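Local atomic coordinates of choloylglycine hydrolase (Clostridium perfringens, PDB entry 2BJF), a protein that hydrolyses the amide bond of glycine- and taurine-conjugated bile salts to release free bile acids, and can also act as a bile acid amine N-acyltransferase. Residues P65-G70 against F105-L110; N82-V87 against N139-W144; I100-F105 against I128-I133; F179-A184 against T224-F229. One frame throughout, in Å; residues are numbered along the deposited sequence.

Contact 1: residues P65-G70 against F105-L110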
# COMPACT_ATOMS: atom_id res chain seq x y z
N PRO A 65 1.81 -1.20 -44.14
CA PRO A 65 1.84 -0.34 -42.96
C PRO A 65 0.91 -0.81 -41.85
O PRO A 65 -0.26 -1.13 -42.10
CB PRO A 65 1.38 1.02 -43.51
CG PRO A 65 0.50 0.68 -44.67
CD PRO A 65 1.00 -0.63 -45.23
N THR A 66 1.43 -0.86 -40.63
CA THR A 66 0.65 -1.20 -39.44
C THR A 66 1.01 -0.25 -38.30
O THR A 66 2.18 0.10 -38.12
CB THR A 66 0.81 -2.70 -39.05
OG1 THR A 66 -0.04 -3.01 -37.93
CG2 THR A 66 2.26 -3.05 -38.71
N PHE A 67 -0.00 0.17 -37.54
CA PHE A 67 0.16 1.29 -36.61
C PHE A 67 0.10 0.93 -35.13
O PHE A 67 -0.60 -0.01 -34.73
CB PHE A 67 -0.89 2.37 -36.90
CG PHE A 67 -0.62 3.15 -38.15
CD1 PHE A 67 0.05 4.37 -38.10
CD2 PHE A 67 -1.02 2.67 -39.39
CE1 PHE A 67 0.31 5.09 -39.26
CE2 PHE A 67 -0.77 3.38 -40.56
CZ PHE A 67 -0.10 4.60 -40.49
N ALA A 68 0.83 1.70 -34.33
CA ALA A 68 0.79 1.61 -32.87
C ALA A 68 -0.18 2.64 -32.30
O ALA A 68 -0.91 2.37 -31.34
CB ALA A 68 2.17 1.81 -32.29
N ASP A 69 -0.17 3.84 -32.89
CA ASP A 69 -1.10 4.91 -32.56
C ASP A 69 -1.06 5.97 -33.65
O ASP A 69 -0.03 6.15 -34.31
CB ASP A 69 -0.81 5.55 -31.19
CG ASP A 69 0.65 5.93 -31.02
OD1 ASP A 69 1.46 5.05 -30.67
OD2 ASP A 69 0.98 7.12 -31.24
N GLY A 70 -2.18 6.65 -33.86
CA GLY A 70 -2.27 7.66 -34.90
C GLY A 70 -3.58 8.41 -34.92
O GLY A 70 -4.46 8.18 -34.08
N PHE A 105 -6.57 -3.28 -37.55
CA PHE A 105 -7.67 -2.60 -36.86
C PHE A 105 -7.48 -1.09 -36.73
O PHE A 105 -8.40 -0.33 -37.03
CB PHE A 105 -7.95 -3.22 -35.48
CG PHE A 105 -9.14 -2.61 -34.78
CD1 PHE A 105 -10.42 -3.07 -35.05
CD2 PHE A 105 -8.97 -1.58 -33.87
CE1 PHE A 105 -11.52 -2.50 -34.41
CE2 PHE A 105 -10.06 -1.01 -33.22
CZ PHE A 105 -11.34 -1.47 -33.50
N LEU A 106 -6.30 -0.68 -36.28
CA LEU A 106 -6.02 0.74 -36.07
C LEU A 106 -6.17 1.54 -37.37
O LEU A 106 -6.85 2.57 -37.40
CB LEU A 106 -4.64 0.94 -35.45
CG LEU A 106 -4.46 2.18 -34.56
CD1 LEU A 106 -3.33 1.96 -33.57
CD2 LEU A 106 -4.20 3.44 -35.38
N LEU A 107 -5.54 1.05 -38.44
CA LEU A 107 -5.65 1.68 -39.75
C LEU A 107 -7.08 1.66 -40.28
O LEU A 107 -7.53 2.63 -40.90
CB LEU A 107 -4.68 1.02 -40.75
CG LEU A 107 -4.64 1.56 -42.19
CD1 LEU A 107 -4.29 3.05 -42.23
CD2 LEU A 107 -3.66 0.76 -43.03
N TRP A 108 -7.80 0.57 -40.03
CA TRP A 108 -9.20 0.44 -40.45
C TRP A 108 -10.07 1.54 -39.83
O TRP A 108 -10.94 2.10 -40.50
CB TRP A 108 -9.75 -0.95 -40.11
CG TRP A 108 -11.22 -1.13 -40.37
CD1 TRP A 108 -11.81 -1.44 -41.56
CD2 TRP A 108 -12.28 -1.00 -39.42
NE1 TRP A 108 -13.17 -1.52 -41.41
CE2 TRP A 108 -13.49 -1.25 -40.11
CE3 TRP A 108 -12.33 -0.69 -38.05
CZ2 TRP A 108 -14.74 -1.21 -39.47
CZ3 TRP A 108 -13.58 -0.65 -37.42
CH2 TRP A 108 -14.76 -0.91 -38.13
N VAL A 109 -9.83 1.84 -38.55
CA VAL A 109 -10.55 2.91 -37.85
C VAL A 109 -10.24 4.27 -38.47
O VAL A 109 -11.15 5.02 -38.82
CB VAL A 109 -10.22 2.91 -36.34
CG1 VAL A 109 -10.80 4.15 -35.66
CG2 VAL A 109 -10.75 1.65 -35.67
N LEU A 110 -8.95 4.58 -38.61
CA LEU A 110 -8.52 5.91 -39.03
C LEU A 110 -8.78 6.20 -40.51
O LEU A 110 -9.10 7.33 -40.87
CB LEU A 110 -7.03 6.12 -38.72
CG LEU A 110 -6.62 6.07 -37.25
CD1 LEU A 110 -5.14 6.35 -37.13
CD2 LEU A 110 -7.43 7.05 -36.40
O HOH W 1 -2.87 -0.68 -38.21
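Phe-67 and Leu-106 lie at the middle of a helix-on-sheet packing in this N-terminal nucleophile hydrolase fold. Helix 105-112 crosses strand 64-67 almost perpendicularly, with segment axes 7.3 Å apart and at 89°. The apolar side chains fill the space between them. Leu-106 CD2 sits 3.8 Å from Phe-67 CB, while CE2 of the same phenylalanine meets the following leucine, 3.9 Å from Leu-107 CD1. Ile-31 and Ile-33 of strand 29-33 extend this core around the Phe-67 ring.

Methyl groups also press on backbone. On the strand, Leu-107 CD2 approaches Pro-65 O at 4.0 Å; where the chain turns a corner, Leu-106 CD1 lies 3.3 Å from Ala-68 O. The corner residues themselves turn away from the helix, toward the ligand site: Ala-68 touches deoxycholate, and Asp-69 forms a salt bridge with Arg-18 and a hydrogen bond with Tyr-278 OH.

The polar link across the contact is a water that accepts from both backbones, 3.1 Å from Phe-67 N and 3.2 Å from Leu-107 N, the latter in the first turn of the helix. Further along, Leu-110 holds CD1 anti to its CA (chi2 -178°), and this methyl meets the backbone of the glycine after the corner, Leu-110 CD1 lying 3.4 Å from Gly-70 C.

Contact 2: residues N82-V87 against N139-W144. With DXC ((3alpha,5beta,12alpha)-3,12-dihydroxycholan-24-oic acid), chain B; TAU (2-aminoethanesulfonic acid), chain C.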
# COMPACT_ATOMS: atom_id res chain seq x y z
N ASN A 82 -1.17 -3.02 -25.33
CA ASN A 82 -1.07 -4.44 -25.00
C ASN A 82 -2.24 -4.93 -24.14
O ASN A 82 -2.71 -4.21 -23.26
CB ASN A 82 0.26 -4.74 -24.30
CG ASN A 82 0.54 -6.23 -24.15
OD1 ASN A 82 0.22 -7.03 -25.03
ND2 ASN A 82 1.14 -6.60 -23.03
N PHE A 83 -2.71 -6.14 -24.43
CA PHE A 83 -3.87 -6.71 -23.75
C PHE A 83 -3.68 -8.23 -23.68
O PHE A 83 -4.44 -8.98 -24.31
CB PHE A 83 -5.14 -6.33 -24.52
CG PHE A 83 -6.43 -6.55 -23.78
CD1 PHE A 83 -6.62 -6.05 -22.50
CD2 PHE A 83 -7.48 -7.24 -24.39
CE1 PHE A 83 -7.82 -6.25 -21.82
CE2 PHE A 83 -8.69 -7.44 -23.73
CZ PHE A 83 -8.86 -6.95 -22.44
N PRO A 84 -2.67 -8.70 -22.92
CA PRO A 84 -2.22 -10.10 -22.96
C PRO A 84 -3.17 -11.09 -22.31
O PRO A 84 -3.18 -12.27 -22.67
CB PRO A 84 -0.89 -10.06 -22.21
CG PRO A 84 -1.03 -8.94 -21.26
CD PRO A 84 -1.89 -7.91 -21.94
N VAL A 85 -3.95 -10.62 -21.34
CA VAL A 85 -4.89 -11.49 -20.64
C VAL A 85 -6.32 -11.04 -20.91
O VAL A 85 -6.59 -9.83 -20.99
CB VAL A 85 -4.61 -11.53 -19.11
CG1 VAL A 85 -5.28 -12.75 -18.48
CG2 VAL A 85 -3.11 -11.57 -18.82
N TYR A 86 -7.20 -12.02 -21.07
CA TYR A 86 -8.65 -11.83 -21.30
C TYR A 86 -9.02 -11.54 -22.76
O TYR A 86 -10.20 -11.48 -23.11
CB TYR A 86 -9.26 -10.79 -20.34
CG TYR A 86 -8.93 -11.06 -18.88
CD1 TYR A 86 -9.51 -12.13 -18.19
CD2 TYR A 86 -8.02 -10.26 -18.19
CE1 TYR A 86 -9.20 -12.38 -16.86
CE2 TYR A 86 -7.71 -10.50 -16.86
CZ TYR A 86 -8.30 -11.56 -16.20
OH TYR A 86 -7.99 -11.81 -14.88
N VAL A 87 -8.01 -11.39 -23.62
CA VAL A 87 -8.23 -11.19 -25.05
C VAL A 87 -8.58 -12.51 -25.75
O VAL A 87 -8.10 -13.57 -25.34
CB VAL A 87 -7.00 -10.52 -25.73
CG1 VAL A 87 -5.83 -11.50 -25.86
CG2 VAL A 87 -7.37 -9.92 -27.09
N ASN A 139 -0.37 -12.41 -34.04
CA ASN A 139 -0.61 -10.99 -33.82
C ASN A 139 -0.42 -10.63 -32.36
O ASN A 139 -0.68 -11.45 -31.47
CB ASN A 139 -2.03 -10.62 -34.25
CG ASN A 139 -2.17 -10.51 -35.76
OD1 ASN A 139 -1.56 -9.65 -36.39
ND2 ASN A 139 -2.99 -11.38 -36.33
N THR A 140 0.05 -9.41 -32.11
CA THR A 140 0.17 -8.88 -30.76
C THR A 140 -1.21 -8.83 -30.12
O THR A 140 -2.20 -8.48 -30.77
CB THR A 140 0.81 -7.47 -30.77
OG1 THR A 140 2.02 -7.49 -31.54
CG2 THR A 140 1.14 -6.99 -29.36
N THR A 141 -1.28 -9.20 -28.84
CA THR A 141 -2.52 -9.12 -28.07
C THR A 141 -2.80 -7.65 -27.76
O THR A 141 -2.00 -6.98 -27.11
CB THR A 141 -2.41 -9.92 -26.76
OG1 THR A 141 -1.24 -9.52 -26.04
CG2 THR A 141 -2.33 -11.41 -27.06
N LEU A 142 -3.95 -7.16 -28.23
CA LEU A 142 -4.24 -5.73 -28.20
C LEU A 142 -5.66 -5.37 -27.78
O LEU A 142 -6.60 -6.14 -28.01
CB LEU A 142 -3.98 -5.10 -29.58
CG LEU A 142 -2.57 -5.11 -30.18
CD1 LEU A 142 -2.67 -4.88 -31.68
CD2 LEU A 142 -1.67 -4.07 -29.52
N HIS A 143 -5.78 -4.21 -27.16
CA HIS A 143 -7.05 -3.49 -27.07
C HIS A 143 -6.82 -2.03 -27.48
O HIS A 143 -5.67 -1.57 -27.52
CB HIS A 143 -7.71 -3.64 -25.69
CG HIS A 143 -6.96 -3.01 -24.55
ND1 HIS A 143 -7.55 -2.77 -23.33
CD2 HIS A 143 -5.68 -2.59 -24.44
CE1 HIS A 143 -6.67 -2.22 -22.52
NE2 HIS A 143 -5.52 -2.10 -23.17
N TRP A 144 -7.89 -1.32 -27.82
CA TRP A 144 -7.76 -0.01 -28.44
C TRP A 144 -8.52 1.08 -27.71
O TRP A 144 -9.62 0.85 -27.20
CB TRP A 144 -8.20 -0.06 -29.90
CG TRP A 144 -7.38 -0.98 -30.76
CD1 TRP A 144 -6.32 -0.63 -31.55
CD2 TRP A 144 -7.55 -2.39 -30.92
NE1 TRP A 144 -5.82 -1.74 -32.19
CE2 TRP A 144 -6.56 -2.83 -31.83
CE3 TRP A 144 -8.45 -3.33 -30.39
CZ2 TRP A 144 -6.44 -4.17 -32.21
CZ3 TRP A 144 -8.33 -4.66 -30.77
CH2 TRP A 144 -7.33 -5.07 -31.67
C1 DXC B . 4.87 -9.65 -34.92
C2 DXC B . 3.46 -9.17 -35.27
C3 DXC B . 3.44 -8.12 -36.40
C4 DXC B . 4.40 -6.94 -36.17
C5 DXC B . 5.78 -7.46 -35.80
C6 DXC B . 5.79 -8.46 -34.63
C7 DXC B . 1.99 -7.68 -36.65
C8 DXC B . 1.44 -6.72 -35.59
C9 DXC B . 2.39 -5.56 -35.25
C10 DXC B . 3.84 -6.03 -35.04
C11 DXC B . 1.96 -4.87 -33.95
C12 DXC B . 2.81 -3.67 -33.54
C13 DXC B . 4.28 -4.10 -33.39
C14 DXC B . 4.77 -4.87 -34.63
C15 DXC B . 0.50 -4.44 -33.78
C16 DXC B . 0.58 -3.44 -32.61
C17 DXC B . 2.06 -3.28 -32.26
C18 DXC B . 4.56 -6.14 -37.46
C19 DXC B . 2.36 -1.93 -31.56
O1 DXC B . 4.47 -4.91 -32.21
O2 DXC B . 4.81 -10.49 -33.76
C20 DXC B . 2.74 -2.54 -34.59
C21 DXC B . 1.66 -1.84 -30.20
C22 DXC B . 2.11 -2.94 -29.22
C23 DXC B . 1.89 -2.56 -27.78
O3 DXC B . 1.55 -1.39 -27.49
O4 DXC B . 2.07 -3.44 -26.91
C24 DXC B . 3.85 -1.60 -31.40
C1 TAU C . 2.74 -8.18 -19.86
C2 TAU C . 3.14 -7.13 -20.44
N1 TAU C . 2.55 -9.33 -19.45
S TAU C . 2.37 -5.77 -20.29
O1 TAU C . 0.91 -6.02 -20.28
O2 TAU C . 2.77 -5.11 -19.03
O3 TAU C . 2.70 -4.90 -21.44
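The side chains of Asn-82 and Thr-141 run alongside each other in the same direction. Asn-82 is modelled in two conformers, and its side-chain bonds are described for one of them, so they are to that extent uncertain. In it CG is anti to the backbone N (chi1 -170°), and OD1 accepts a hydrogen bond from Thr-141 OG1 at 3.1 Å. The amide's other branch faces taurine: ND2 makes a weak bond of 2.8 Å to sulfonate O3, while CB is 3.4 Å from DXC O4. Thr-141 brings OG1 there by placing it between its own N and carbonyl carbon (chi1 53°), and its CG2 packs 3.7 Å from Val-87 CG1.

Phe-83 and His-143 form an offset stack, centroids 4.4 Å apart and planes nearly parallel (6°). His-143 CB lies over the same face of the phenyl ring, and Val-85 O sits over the centre of the opposite face. The imidazole is held by Glu-157 at ND1 and by Thr-174 O at NE2. Backbone pairing adds Phe-83 N to Thr-141 O, 2.9 Å.

Leu-142 CD1 is 3.7 Å from DXC C16. Strands 77-82 and 142-147 thus pair antiparallel at the bile acid pocket, the loop beyond Asn-82 packing on Leu-210 of the second subunit.

Contact 3: residues I100-F105 against I128-I133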
# COMPACT_ATOMS: atom_id res chain seq x y z
N ILE A 100 -12.16 -7.87 -39.20
CA ILE A 100 -10.98 -7.01 -39.24
C ILE A 100 -9.78 -7.74 -38.64
O ILE A 100 -9.83 -8.13 -37.47
CB ILE A 100 -11.21 -5.68 -38.46
CG1 ILE A 100 -12.56 -5.06 -38.84
CG2 ILE A 100 -10.07 -4.70 -38.72
CD1 ILE A 100 -13.22 -4.30 -37.70
N PRO A 101 -8.71 -7.94 -39.43
CA PRO A 101 -7.49 -8.55 -38.90
C PRO A 101 -6.88 -7.68 -37.81
O PRO A 101 -6.92 -6.45 -37.90
CB PRO A 101 -6.57 -8.61 -40.12
CG PRO A 101 -7.48 -8.53 -41.30
CD PRO A 101 -8.58 -7.63 -40.87
N VAL A 102 -6.31 -8.32 -36.78
CA VAL A 102 -5.75 -7.61 -35.62
C VAL A 102 -4.77 -6.50 -36.03
O VAL A 102 -4.89 -5.37 -35.56
CB VAL A 102 -5.06 -8.58 -34.62
CG1 VAL A 102 -4.63 -7.84 -33.36
CG2 VAL A 102 -5.98 -9.73 -34.26
N TYR A 103 -3.82 -6.84 -36.90
CA TYR A 103 -2.78 -5.91 -37.35
C TYR A 103 -3.34 -4.69 -38.09
O TYR A 103 -2.68 -3.66 -38.17
CB TYR A 103 -1.75 -6.63 -38.24
CG TYR A 103 -2.31 -7.12 -39.56
CD1 TYR A 103 -2.40 -6.27 -40.66
CD2 TYR A 103 -2.75 -8.44 -39.71
CE1 TYR A 103 -2.91 -6.71 -41.88
CE2 TYR A 103 -3.26 -8.89 -40.92
CZ TYR A 103 -3.34 -8.02 -42.00
OH TYR A 103 -3.85 -8.46 -43.20
N ASN A 104 -4.55 -4.82 -38.63
CA ASN A 104 -5.15 -3.79 -39.48
C ASN A 104 -6.22 -2.94 -38.79
O ASN A 104 -6.72 -1.98 -39.38
CB ASN A 104 -5.71 -4.41 -40.77
CG ASN A 104 -5.83 -3.40 -41.90
OD1 ASN A 104 -4.90 -2.63 -42.17
ND2 ASN A 104 -6.98 -3.40 -42.57
N PHE A 105 -6.57 -3.28 -37.55
CA PHE A 105 -7.67 -2.60 -36.86
C PHE A 105 -7.48 -1.09 -36.73
O PHE A 105 -8.40 -0.33 -37.03
CB PHE A 105 -7.95 -3.22 -35.48
CG PHE A 105 -9.14 -2.61 -34.78
CD1 PHE A 105 -10.42 -3.07 -35.05
CD2 PHE A 105 -8.97 -1.58 -33.87
CE1 PHE A 105 -11.52 -2.50 -34.41
CE2 PHE A 105 -10.06 -1.01 -33.22
CZ PHE A 105 -11.34 -1.47 -33.50
N ILE A 128 -12.90 -9.05 -34.61
CA ILE A 128 -11.46 -8.98 -34.82
C ILE A 128 -10.88 -10.39 -34.96
O ILE A 128 -11.05 -11.23 -34.08
CB ILE A 128 -10.76 -8.15 -33.71
CG1 ILE A 128 -11.35 -6.73 -33.68
CG2 ILE A 128 -9.26 -8.08 -33.96
CD1 ILE A 128 -10.99 -5.91 -32.46
N VAL A 129 -10.22 -10.63 -36.09
CA VAL A 129 -9.75 -11.96 -36.46
C VAL A 129 -8.22 -12.07 -36.44
O VAL A 129 -7.52 -11.16 -36.89
CB VAL A 129 -10.34 -12.41 -37.84
CG1 VAL A 129 -10.04 -11.40 -38.94
CG2 VAL A 129 -9.87 -13.80 -38.22
N ASP A 130 -7.71 -13.19 -35.92
CA ASP A 130 -6.28 -13.41 -35.78
C ASP A 130 -5.64 -13.90 -37.08
O ASP A 130 -5.11 -15.02 -37.16
CB ASP A 130 -6.00 -14.39 -34.63
CG ASP A 130 -4.56 -14.34 -34.12
OD1 ASP A 130 -3.77 -13.50 -34.60
OD2 ASP A 130 -4.22 -15.15 -33.24
N ILE A 131 -5.69 -13.06 -38.11
CA ILE A 131 -5.02 -13.32 -39.38
C ILE A 131 -3.61 -12.74 -39.32
O ILE A 131 -3.44 -11.56 -39.02
CB ILE A 131 -5.80 -12.70 -40.59
CG1 ILE A 131 -7.23 -13.25 -40.68
CG2 ILE A 131 -5.04 -12.89 -41.91
CD1 ILE A 131 -7.34 -14.77 -40.87
N PRO A 132 -2.58 -13.58 -39.59
CA PRO A 132 -1.20 -13.09 -39.59
C PRO A 132 -0.95 -12.04 -40.68
O PRO A 132 -1.48 -12.16 -41.78
CB PRO A 132 -0.37 -14.35 -39.85
CG PRO A 132 -1.32 -15.31 -40.49
CD PRO A 132 -2.65 -15.02 -39.88
N ILE A 133 -0.15 -11.03 -40.35
CA ILE A 133 0.25 -9.99 -41.30
C ILE A 133 1.12 -10.59 -42.41
O ILE A 133 1.07 -10.15 -43.56
CB ILE A 133 0.97 -8.81 -40.59
CG1 ILE A 133 1.13 -7.61 -41.53
CG2 ILE A 133 2.31 -9.25 -39.98
CD1 ILE A 133 1.50 -6.30 -40.83
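Val-102 and Ile-128 meet branch to branch, CG2 to CG2 at 3.7 Å, their side chains crossing at about a right angle. The other arm of Ile-128 makes an off-centre CH-pi contact with the Phe-105 ring, its CD1 3.9 Å from Phe-105 CD1. Further along, Ile-133 lies against one face of the Tyr-103 ring. Its CA is 4.0 Å from the ring centroid in a CH-pi contact, and its CB comes within 3.8 Å of Tyr-103 CG. The ring is swung here with CG between its backbone N and carbonyl carbon (chi1 66°).

The polar contacts follow the backbone. Ile-131 O approaches the tyrosine ring edge in plane, 3.3 Å from Tyr-103 CD2, and this oxygen also accepts from Asn-139 ND2. The tyrosine hydroxyl is hydrogen-bonded to Asn-44. Between the strands, Val-129 N donates to Ile-100 O at 2.9 Å; just beyond strand 98-101, Val-102 N continues the pairing to Val-129 O at 3.1 Å.

Ile-133 also touches deoxycholate, which ties this corner to the pocket wall. Strands 98-101 and 126-129 pair in parallel and are joined by helices 105-112 and 116-123, an arrangement characteristic of a beta-alpha-beta crossover, here with two helices in the connection.

Contact 4: residues F179-A184 against T224-F229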
# COMPACT_ATOMS: atom_id res chain seq x y z
N PHE A 179 -11.55 -3.38 -19.20
CA PHE A 179 -11.81 -1.98 -18.86
C PHE A 179 -12.77 -1.83 -17.68
O PHE A 179 -12.55 -1.00 -16.80
CB PHE A 179 -12.31 -1.20 -20.08
CG PHE A 179 -12.47 0.27 -19.84
CD1 PHE A 179 -11.35 1.08 -19.63
CD2 PHE A 179 -13.73 0.86 -19.82
CE1 PHE A 179 -11.49 2.45 -19.40
CE2 PHE A 179 -13.88 2.22 -19.61
CZ PHE A 179 -12.76 3.02 -19.39
N ASP A 180 -13.83 -2.64 -17.67
CA ASP A 180 -14.81 -2.62 -16.59
C ASP A 180 -14.19 -2.98 -15.23
O ASP A 180 -14.64 -2.49 -14.20
CB ASP A 180 -16.01 -3.51 -16.90
CG ASP A 180 -15.62 -4.95 -17.18
OD1 ASP A 180 -14.82 -5.19 -18.10
OD2 ASP A 180 -16.13 -5.85 -16.48
N TRP A 181 -13.16 -3.83 -15.25
CA TRP A 181 -12.44 -4.18 -14.03
C TRP A 181 -11.73 -2.97 -13.44
O TRP A 181 -11.81 -2.72 -12.24
CB TRP A 181 -11.43 -5.33 -14.28
CG TRP A 181 -10.80 -5.83 -13.01
CD1 TRP A 181 -11.17 -6.92 -12.28
CD2 TRP A 181 -9.68 -5.25 -12.31
NE1 TRP A 181 -10.36 -7.06 -11.18
CE2 TRP A 181 -9.44 -6.05 -11.17
CE3 TRP A 181 -8.87 -4.13 -12.55
CZ2 TRP A 181 -8.42 -5.76 -10.26
CZ3 TRP A 181 -7.85 -3.85 -11.64
CH2 TRP A 181 -7.63 -4.66 -10.51
N HIS A 182 -11.03 -2.21 -14.30
CA HIS A 182 -10.30 -1.02 -13.86
C HIS A 182 -11.25 0.05 -13.34
O HIS A 182 -10.96 0.69 -12.32
CB HIS A 182 -9.45 -0.46 -15.00
CG HIS A 182 -8.29 -1.33 -15.38
ND1 HIS A 182 -7.13 -1.39 -14.64
CD2 HIS A 182 -8.11 -2.18 -16.42
CE1 HIS A 182 -6.29 -2.23 -15.21
NE2 HIS A 182 -6.86 -2.73 -16.29
N VAL A 183 -12.37 0.24 -14.02
CA VAL A 183 -13.38 1.22 -13.60
C VAL A 183 -13.92 0.90 -12.21
O VAL A 183 -14.08 1.79 -11.38
CB VAL A 183 -14.53 1.34 -14.64
CG1 VAL A 183 -15.64 2.26 -14.13
CG2 VAL A 183 -14.00 1.86 -15.97
N ALA A 184 -14.16 -0.39 -11.95
CA ALA A 184 -14.59 -0.84 -10.62
C ALA A 184 -13.48 -0.68 -9.58
O ALA A 184 -13.75 -0.38 -8.42
CB ALA A 184 -15.08 -2.28 -10.67
N THR A 224 2.65 -2.03 -12.61
CA THR A 224 1.62 -2.91 -13.18
C THR A 224 0.54 -2.08 -13.86
O THR A 224 0.34 -0.91 -13.51
CB THR A 224 0.96 -3.83 -12.12
OG1 THR A 224 0.31 -3.04 -11.12
CG2 THR A 224 1.97 -4.77 -11.49
N PRO A 225 -0.16 -2.66 -14.85
CA PRO A 225 -1.24 -1.95 -15.54
C PRO A 225 -2.31 -1.38 -14.60
O PRO A 225 -2.74 -0.24 -14.79
CB PRO A 225 -1.83 -3.01 -16.46
CG PRO A 225 -0.70 -3.97 -16.70
CD PRO A 225 0.05 -4.02 -15.41
N ALA A 226 -2.72 -2.16 -13.59
CA ALA A 226 -3.75 -1.70 -12.65
C ALA A 226 -3.29 -0.48 -11.84
O ALA A 226 -4.04 0.48 -11.68
CB ALA A 226 -4.18 -2.84 -11.73
N SER A 227 -2.06 -0.53 -11.34
CA SER A 227 -1.51 0.58 -10.56
C SER A 227 -1.33 1.84 -11.40
O SER A 227 -1.62 2.95 -10.94
CB SER A 227 -0.20 0.18 -9.90
OG SER A 227 -0.42 -0.84 -8.94
N ARG A 228 -0.86 1.67 -12.63
CA ARG A 228 -0.69 2.79 -13.55
C ARG A 228 -2.03 3.42 -13.92
O ARG A 228 -2.13 4.65 -14.03
CB ARG A 228 0.10 2.37 -14.80
CG ARG A 228 1.57 2.09 -14.50
CD ARG A 228 2.37 1.83 -15.77
NE ARG A 228 2.16 0.49 -16.33
CZ ARG A 228 1.34 0.21 -17.33
NH1 ARG A 228 0.62 1.17 -17.90
NH2 ARG A 228 1.23 -1.04 -17.77
N PHE A 229 -3.06 2.59 -14.10
CA PHE A 229 -4.41 3.07 -14.40
C PHE A 229 -4.91 4.00 -13.29
O PHE A 229 -5.40 5.09 -13.56
CB PHE A 229 -5.38 1.89 -14.59
CG PHE A 229 -6.72 2.28 -15.17
CD1 PHE A 229 -7.00 2.04 -16.51
CD2 PHE A 229 -7.70 2.85 -14.37
CE1 PHE A 229 -8.25 2.38 -17.05
CE2 PHE A 229 -8.94 3.20 -14.90
CZ PHE A 229 -9.22 2.96 -16.24
O HOH W 2 -6.85 -0.16 -12.01
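His-182 and Ala-226 are joined by a water held at two points. The water lies in the plane of the imidazole, 2.9 Å from His-182 ND1, and donates to Ala-226 O, also at 2.9 Å. The other ring nitrogen, NE2, is hydrogen-bonded to Asn-175 O, so both nitrogens are held, which would fix the rotation of the ring. Its rim also meets the second helix directly, with His-182 CE1 3.6 Å from Ala-226 CA.

The ring also lies against Phe-229. The two form an offset stack with centroids 4.6 Å apart and planes 20° from parallel. With CG of His-182 anti to its carbonyl carbon (chi1 -69°), CG comes over the CG-CD1 side of the phenyl ring, while CB stands over the ring centre, 3.5 Å from the centroid. Phe-179 approaches in the plane of the same phenyl group, its CE1 3.9 Å from Phe-229 CZ. Separately, Trp-181 CZ3 touches Ala-226 CB at 3.8 Å.

Thr-224 is the N-cap of the second helix, its OG1 accepting a weak bond from Ser-227 N. In the first turn Arg-228, with Pro-225 CA over one face of its guanidinium, donates from NH1 to the carbonyl oxygen of Cys-2, the probable nucleophile, and from NH2 to Asn-175 OD1.

Helices 179-186 and 225-243 cross at 54° in these segments; strand 172-173 packs against Phe-179 and Phe-229, and Trp-181 stacks on Trp-181 of the third subunit.

How the contacts relate
Contacts 1, 2 and 3 form one continuous region. Contact 4 stands apart, its nearest atoms about 13 Å from contacts 1 and 3, though it comes within about 5 Å of contact 2 without touching it. Contacts 1 and 3 share Phe-105 and are joined by Thr-66 OG1 to Tyr-103 O; both are buried and mainly apolar, though contact 3 adds parallel strand bonds. Trp-144 of contact 2 packs on Phe-105, and Asn-139 bonds to Ile-131 O and Asp-130 OD1 of contact 3. Contact 2 is partly buried and more polar, holding residues that touch both products. Contacts 2 and 4 both border other subunits, and each has its own histidine-phenylalanine stack, in contact 4 between helices.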